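Local coordinates for DUF357 domain-containing protein (Archaeoglobus fulgidus DSM 4304, PDB 2OO2), which is of unknown function but folds into a compact bundle of three helices that pairs with a second copy of itself, at residues A[7-21]-A[51-65]. Residues are numbered along the deposited sequence; the frame is centred on the assembly and turned at random.
Sequences LRRETLKWLERIEER and LVRAFECVVWAWAWL
Leu7 lays its CD1 methyl 3.7 Å from CB of Leu51, and its CD2 branch meets CB of Phe55, beginning the seam between two helices of a three-helix bundle that run in the same general direction. The axes of segments 7-21 and 51-65 approach to 9.3 Å, inclined at 32°; helix 29-47 packs against both. The aliphatic CG of Arg8 covers the methyls of Leu51 at the margin of the seam. Glu10 adds CB near the Phe55 ring, while its carboxylate takes an N-H from Trp14 and pairs with Lys13 and with Arg53 of the second subunit. Thr11 is small enough for the helices to come close: its hydroxyl rests 3.4 Å from Phe55 CB, with CG2 turned to Ala54. Its proton is spent on Leu7 O, within its own helix, so the hydroxyl can sit in an apolar interface. Next, Val58 inserts as a knob among Thr11, Trp14, Leu15 and Ile18, its compact CG2 reaching the backbone between Trp14 and Leu15. The Trp14 ring presents its edge to one face of Trp62 in a T-shaped stack, planes at 79°, and Trp14 O accepts the indole N-H of Trp62 (NE1 to O 2.9 Å, N-H...O angle 166°) as well as Ile18 N, from opposite sides of the carbonyl plane. Arg17 contributes CB at the rim of that indole. On the opposite face Ile18, with CG1 anti to the backbone N, sets CD1 almost squarely over the five-membered ring in a CH-pi contact, and the same methyl touches Ala61. Arg21, sending its charged end to Glu24 and Glu76, runs its CG past Leu65 CD1 and within 3.6 Å of Trp62 CH2.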
loop_
_atom_site.group_PDB
_atom_site.type_symbol
_atom_site.label_atom_id
_atom_site.label_comp_id
_atom_site.label_asym_id
_atom_site.label_seq_id
_atom_site.Cartn_x
_atom_site.Cartn_y
_atom_site.Cartn_z
ATOM N N LEU A 7 -1.604 -14.078 6.276
ATOM C CA LEU A 7 -0.891 -12.774 6.495
ATOM C C LEU A 7 0.606 -12.884 6.792
ATOM O O LEU A 7 1.392 -12.076 6.349
ATOM C CB LEU A 7 -1.532 -11.924 7.612
ATOM C CG LEU A 7 -2.775 -11.091 7.418
ATOM C CD1 LEU A 7 -3.184 -10.549 8.740
ATOM C CD2 LEU A 7 -2.489 -9.935 6.443
ATOM N N ARG A 8 0.998 -13.836 7.623
ATOM C CA ARG A 8 2.394 -14.129 7.874
ATOM C C ARG A 8 3.127 -14.525 6.625
ATOM O O ARG A 8 4.209 -13.970 6.382
ATOM C CB ARG A 8 2.554 -15.303 8.859
ATOM C CG ARG A 8 2.545 -14.898 10.261
ATOM C CD ARG A 8 3.127 -16.020 11.120
ATOM N NE ARG A 8 2.338 -16.110 12.350
ATOM C CZ ARG A 8 1.459 -17.083 12.610
ATOM N NH1 ARG A 8 1.255 -18.078 11.730
ATOM N NH2 ARG A 8 0.777 -17.070 13.763
ATOM N N ARG A 9 2.572 -15.450 5.827
ATOM C CA ARG A 9 3.264 -15.943 4.630
ATOM C C ARG A 9 3.486 -14.755 3.652
ATOM O O ARG A 9 4.557 -14.646 3.102
ATOM C CB ARG A 9 2.509 -17.021 3.859
ATOM C CG ARG A 9 2.405 -18.327 4.656
ATOM C CD ARG A 9 2.526 -19.591 3.803
ATOM N NE ARG A 9 2.263 -20.739 4.675
ATOM C CZ ARG A 9 1.161 -21.485 4.628
ATOM N NH1 ARG A 9 0.212 -21.237 3.715
ATOM N NH2 ARG A 9 1.013 -22.497 5.486
ATOM N N GLU A 10 2.448 -13.961 3.424
ATOM C CA GLU A 10 2.499 -12.842 2.412
ATOM C C GLU A 10 3.422 -11.717 2.868
ATOM O O GLU A 10 4.074 -11.025 2.038
ATOM C CB GLU A 10 1.100 -12.263 2.173
ATOM C CG GLU A 10 0.154 -13.065 1.275
ATOM C CD GLU A 10 0.656 -13.141 -0.171
ATOM O OE1 GLU A 10 0.681 -12.088 -0.909
ATOM O OE2 GLU A 10 1.050 -14.263 -0.550
ATOM N N THR A 11 3.361 -11.406 4.164
ATOM C CA THR A 11 4.225 -10.347 4.736
ATOM C C THR A 11 5.686 -10.713 4.623
ATOM O O THR A 11 6.552 -9.915 4.124
ATOM C CB THR A 11 3.834 -9.982 6.230
ATOM O OG1 THR A 11 2.451 -9.618 6.253
ATOM C CG2 THR A 11 4.733 -8.804 6.726
ATOM N N LEU A 12 6.015 -11.922 5.087
ATOM C CA LEU A 12 7.405 -12.402 4.950
ATOM C C LEU A 12 7.907 -12.443 3.503
ATOM O O LEU A 12 9.083 -12.138 3.260
ATOM C CB LEU A 12 7.507 -13.824 5.521
ATOM C CG LEU A 12 7.699 -13.832 7.013
ATOM C CD1 LEU A 12 7.341 -15.320 7.579
ATOM C CD2 LEU A 12 9.102 -13.463 7.364
ATOM N N LYS A 13 7.035 -12.818 2.570
ATOM C CA LYS A 13 7.387 -13.106 1.199
ATOM C C LYS A 13 7.787 -11.719 0.622
ATOM O O LYS A 13 8.868 -11.536 0.073
ATOM C CB LYS A 13 6.138 -13.537 0.454
ATOM C CG LYS A 13 6.307 -13.758 -1.060
ATOM C CD LYS A 13 5.014 -13.736 -1.834
ATOM C CE LYS A 13 4.162 -14.966 -1.507
ATOM N NZ LYS A 13 2.814 -15.081 -2.238
ATOM N N TRP A 14 6.933 -10.766 0.880
ATOM C CA TRP A 14 7.096 -9.415 0.247
ATOM C C TRP A 14 8.175 -8.617 0.947
ATOM O O TRP A 14 8.836 -7.655 0.363
ATOM C CB TRP A 14 5.745 -8.790 0.303
ATOM C CG TRP A 14 4.865 -9.292 -0.786
ATOM C CD1 TRP A 14 3.673 -9.938 -0.657
ATOM C CD2 TRP A 14 5.102 -9.168 -2.187
ATOM N NE1 TRP A 14 3.157 -10.254 -1.883
ATOM C CE2 TRP A 14 4.014 -9.747 -2.847
ATOM C CE3 TRP A 14 6.158 -8.594 -2.959
ATOM C CZ2 TRP A 14 3.946 -9.827 -4.237
ATOM C CZ3 TRP A 14 6.085 -8.663 -4.336
ATOM C CH2 TRP A 14 4.996 -9.255 -4.973
ATOM N N LEU A 15 8.360 -8.911 2.212
ATOM C CA LEU A 15 9.403 -8.323 2.986
ATOM C C LEU A 15 10.762 -8.874 2.610
ATOM O O LEU A 15 11.688 -8.118 2.422
ATOM C CB LEU A 15 9.134 -8.439 4.477
ATOM C CG LEU A 15 9.916 -7.749 5.547
ATOM C CD1 LEU A 15 9.912 -6.232 5.472
ATOM C CD2 LEU A 15 9.228 -8.144 6.857
ATOM N N GLU A 16 10.904 -10.187 2.457
ATOM C CA GLU A 16 12.183 -10.703 1.996
ATOM C C GLU A 16 12.512 -10.186 0.555
ATOM O O GLU A 16 13.657 -9.921 0.261
ATOM C CB GLU A 16 12.179 -12.190 2.017
ATOM C CG GLU A 16 11.915 -12.723 3.406
ATOM C CD GLU A 16 11.668 -14.262 3.394
ATOM O OE1 GLU A 16 11.476 -14.882 2.300
ATOM O OE2 GLU A 16 11.670 -14.829 4.512
ATOM N N ARG A 17 11.510 -9.993 -0.280
ATOM C CA ARG A 17 11.731 -9.538 -1.651
ATOM C C ARG A 17 12.220 -8.082 -1.587
ATOM O O ARG A 17 13.193 -7.751 -2.269
ATOM C CB ARG A 17 10.454 -9.680 -2.504
ATOM C CG ARG A 17 10.169 -11.171 -2.959
ATOM C CD ARG A 17 8.784 -11.282 -3.479
ATOM N NE ARG A 17 8.479 -12.675 -3.866
ATOM C CZ ARG A 17 7.317 -13.020 -4.422
ATOM N NH1 ARG A 17 6.372 -12.108 -4.634
ATOM N NH2 ARG A 17 7.087 -14.282 -4.729
ATOM N N ILE A 18 11.593 -7.237 -0.761
ATOM C CA ILE A 18 11.912 -5.775 -0.815
ATOM C C ILE A 18 13.269 -5.455 -0.169
ATOM O O ILE A 18 14.007 -4.518 -0.572
ATOM C CB ILE A 18 10.741 -4.943 -0.229
ATOM C CG1 ILE A 18 10.821 -3.513 -0.755
ATOM C CG2 ILE A 18 10.634 -5.016 1.345
ATOM C CD1 ILE A 18 9.578 -2.628 -0.354
ATOM N N GLU A 19 13.623 -6.247 0.841
ATOM C CA GLU A 19 14.936 -6.124 1.523
ATOM C C GLU A 19 16.048 -6.329 0.501
ATOM O O GLU A 19 17.080 -5.679 0.555
ATOM C CB GLU A 19 15.003 -7.113 2.732
ATOM C CG GLU A 19 14.252 -6.553 3.918
ATOM C CD GLU A 19 14.088 -7.553 5.098
ATOM O OE1 GLU A 19 14.282 -8.761 4.872
ATOM O OE2 GLU A 19 13.813 -7.095 6.229
ATOM N N GLU A 20 15.821 -7.188 -0.472
ATOM C CA GLU A 20 16.748 -7.300 -1.628
ATOM C C GLU A 20 16.532 -6.179 -2.644
ATOM O O GLU A 20 17.489 -5.634 -3.168
ATOM C CB GLU A 20 16.621 -8.639 -2.336
ATOM C CG GLU A 20 17.094 -9.779 -1.501
ATOM C CD GLU A 20 18.531 -9.588 -0.995
ATOM O OE1 GLU A 20 19.437 -9.126 -1.773
ATOM O OE2 GLU A 20 18.742 -9.898 0.198
ATOM N N ARG A 21 15.281 -5.859 -2.929
ATOM C CA ARG A 21 14.941 -4.978 -4.024
ATOM C C ARG A 21 15.485 -3.573 -3.768
ATOM O O ARG A 21 15.947 -2.888 -4.717
ATOM C CB ARG A 21 13.423 -4.922 -4.191
ATOM C CG ARG A 21 12.914 -4.271 -5.478
ATOM C CD ARG A 21 13.235 -5.135 -6.698
ATOM N NE ARG A 21 12.518 -4.649 -7.839
ATOM C CZ ARG A 21 13.111 -3.943 -8.808
ATOM N NH1 ARG A 21 12.387 -3.518 -9.837
ATOM N NH2 ARG A 21 14.420 -3.738 -8.777
ATOM N N LEU A 51 0.198 -8.432 12.874
ATOM C CA LEU A 51 0.181 -8.851 11.435
ATOM C C LEU A 51 -0.462 -7.862 10.481
ATOM O O LEU A 51 0.138 -7.583 9.365
ATOM C CB LEU A 51 -0.436 -10.248 11.270
ATOM C CG LEU A 51 0.376 -11.316 11.977
ATOM C CD1 LEU A 51 -0.382 -12.656 11.798
ATOM C CD2 LEU A 51 1.770 -11.454 11.451
ATOM N N VAL A 52 -1.573 -7.253 10.904
ATOM C CA VAL A 52 -2.273 -6.309 10.009
ATOM C C VAL A 52 -1.324 -5.116 9.772
ATOM O O VAL A 52 -1.131 -4.670 8.586
ATOM C CB VAL A 52 -3.549 -5.747 10.616
ATOM C CG1 VAL A 52 -4.266 -4.901 9.667
ATOM C CG2 VAL A 52 -4.541 -6.917 10.936
ATOM N N ARG A 53 -0.750 -4.582 10.862
ATOM C CA ARG A 53 0.164 -3.369 10.655
ATOM C C ARG A 53 1.413 -3.860 9.953
ATOM O O ARG A 53 1.986 -3.139 9.070
ATOM C CB ARG A 53 0.520 -2.641 11.947
ATOM C CG ARG A 53 -0.632 -2.062 12.760
ATOM C CD ARG A 53 -1.299 -0.837 12.159
ATOM N NE ARG A 53 -2.481 -1.213 11.357
ATOM C CZ ARG A 53 -3.472 -0.396 11.008
ATOM N NH1 ARG A 53 -4.466 -0.867 10.272
ATOM N NH2 ARG A 53 -3.467 0.884 11.387
ATOM N N ALA A 54 1.871 -5.071 10.241
ATOM C CA ALA A 54 3.052 -5.553 9.534
ATOM C C ALA A 54 2.803 -5.609 8.036
ATOM O O ALA A 54 3.662 -5.188 7.274
ATOM C CB ALA A 54 3.555 -6.878 9.992
ATOM N N PHE A 55 1.683 -6.206 7.619
ATOM C CA PHE A 55 1.361 -6.277 6.205
ATOM C C PHE A 55 1.125 -4.886 5.608
ATOM O O PHE A 55 1.662 -4.539 4.482
ATOM C CB PHE A 55 0.160 -7.136 5.962
ATOM C CG PHE A 55 -0.204 -7.350 4.524
ATOM C CD1 PHE A 55 0.602 -8.060 3.642
ATOM C CD2 PHE A 55 -1.467 -6.851 4.089
ATOM C CE1 PHE A 55 0.170 -8.299 2.336
ATOM C CE2 PHE A 55 -1.944 -7.173 2.756
ATOM C CZ PHE A 55 -1.079 -7.873 1.902
ATOM N N GLU A 56 0.381 -4.051 6.330
ATOM C CA GLU A 56 0.067 -2.702 5.898
ATOM C C GLU A 56 1.394 -1.990 5.582
ATOM O O GLU A 56 1.518 -1.275 4.503
ATOM C CB GLU A 56 -0.634 -2.001 7.037
ATOM C CG GLU A 56 -1.243 -0.637 6.637
ATOM C CD GLU A 56 -1.831 0.152 7.796
ATOM O OE1 GLU A 56 -1.379 0.090 8.940
ATOM O OE2 GLU A 56 -2.773 0.870 7.545
ATOM N N CYS A 57 2.392 -2.106 6.456
ATOM C CA CYS A 57 3.723 -1.346 6.184
ATOM C C CYS A 57 4.472 -1.910 4.985
ATOM O O CYS A 57 5.067 -1.041 4.130
ATOM C CB CYS A 57 4.609 -1.232 7.467
ATOM S SG CYS A 57 3.904 -0.313 8.768
ATOM N N VAL A 58 4.496 -3.230 4.729
ATOM C CA VAL A 58 5.162 -3.839 3.564
ATOM C C VAL A 58 4.545 -3.333 2.211
ATOM O O VAL A 58 5.312 -2.926 1.245
ATOM C CB VAL A 58 5.382 -5.382 3.646
ATOM C CG1 VAL A 58 4.183 -6.143 3.137
ATOM C CG2 VAL A 58 6.655 -5.745 2.783
ATOM N N VAL A 59 3.213 -3.148 2.206
ATOM C CA VAL A 59 2.488 -2.719 0.999
ATOM C C VAL A 59 2.889 -1.260 0.826
ATOM O O VAL A 59 3.231 -0.903 -0.335
ATOM C CB VAL A 59 1.040 -2.753 1.161
ATOM C CG1 VAL A 59 0.345 -2.341 -0.046
ATOM C CG2 VAL A 59 0.627 -4.302 1.336
ATOM N N TRP A 60 2.805 -0.445 1.888
ATOM C CA TRP A 60 3.280 1.003 1.716
ATOM C C TRP A 60 4.702 1.015 1.226
ATOM O O TRP A 60 5.040 1.910 0.333
ATOM C CB TRP A 60 3.161 1.824 3.022
ATOM C CG TRP A 60 1.770 2.416 3.195
ATOM C CD1 TRP A 60 0.723 1.884 3.945
ATOM C CD2 TRP A 60 1.241 3.565 2.556
ATOM N NE1 TRP A 60 -0.363 2.673 3.923
ATOM C CE2 TRP A 60 -0.095 3.726 3.025
ATOM C CE3 TRP A 60 1.773 4.495 1.619
ATOM C CZ2 TRP A 60 -0.935 4.714 2.580
ATOM C CZ3 TRP A 60 0.951 5.531 1.224
ATOM C CH2 TRP A 60 -0.386 5.656 1.682
ATOM N N ALA A 61 5.592 0.206 1.829
ATOM C CA ALA A 61 7.017 0.197 1.321
ATOM C C ALA A 61 7.105 -0.089 -0.200
ATOM O O ALA A 61 7.764 0.709 -0.994
ATOM C CB ALA A 61 7.922 -0.752 2.134
ATOM N N TRP A 62 6.387 -1.123 -0.641
ATOM C CA TRP A 62 6.323 -1.435 -2.065
ATOM C C TRP A 62 5.707 -0.338 -2.959
ATOM O O TRP A 62 6.197 -0.117 -4.101
ATOM C CB TRP A 62 5.616 -2.776 -2.263
ATOM C CG TRP A 62 6.572 -3.903 -2.158
ATOM C CD1 TRP A 62 6.651 -4.860 -1.118
ATOM C CD2 TRP A 62 7.578 -4.284 -3.113
ATOM N NE1 TRP A 62 7.642 -5.733 -1.397
ATOM C CE2 TRP A 62 8.215 -5.444 -2.615
ATOM C CE3 TRP A 62 8.003 -3.751 -4.362
ATOM C CZ2 TRP A 62 9.273 -6.073 -3.293
ATOM C CZ3 TRP A 62 9.023 -4.384 -5.024
ATOM C CH2 TRP A 62 9.667 -5.513 -4.489
ATOM N N ALA A 63 4.678 0.371 -2.455
ATOM C CA ALA A 63 4.014 1.389 -3.255
ATOM C C ALA A 63 4.990 2.561 -3.464
ATOM O O ALA A 63 5.024 3.096 -4.562
ATOM C CB ALA A 63 2.735 1.919 -2.622
ATOM N N TRP A 64 5.717 2.982 -2.434
ATOM C CA TRP A 64 6.688 4.134 -2.561
ATOM C C TRP A 64 7.751 3.733 -3.575
ATOM O O TRP A 64 8.202 4.597 -4.405
ATOM C CB TRP A 64 7.366 4.500 -1.235
ATOM C CG TRP A 64 6.487 5.406 -0.385
ATOM C CD1 TRP A 64 5.634 5.008 0.613
ATOM C CD2 TRP A 64 6.317 6.811 -0.536
ATOM N NE1 TRP A 64 4.951 6.112 1.115
ATOM C CE2 TRP A 64 5.356 7.229 0.417
ATOM C CE3 TRP A 64 6.899 7.775 -1.391
ATOM C CZ2 TRP A 64 4.954 8.573 0.539
ATOM C CZ3 TRP A 64 6.514 9.121 -1.242
ATOM C CH2 TRP A 64 5.554 9.499 -0.308
ATOM N N LEU A 65 8.187 2.472 -3.482
ATOM C CA LEU A 65 9.156 1.882 -4.411
ATOM C C LEU A 65 8.625 1.791 -5.846
ATOM O O LEU A 65 9.234 2.431 -6.774
ATOM C CB LEU A 65 9.689 0.522 -3.890
ATOM C CG LEU A 65 10.928 -0.023 -4.597
ATOM C CD1 LEU A 65 11.516 -1.139 -3.736
ATOM C CD2 LEU A 65 10.633 -0.522 -5.991
#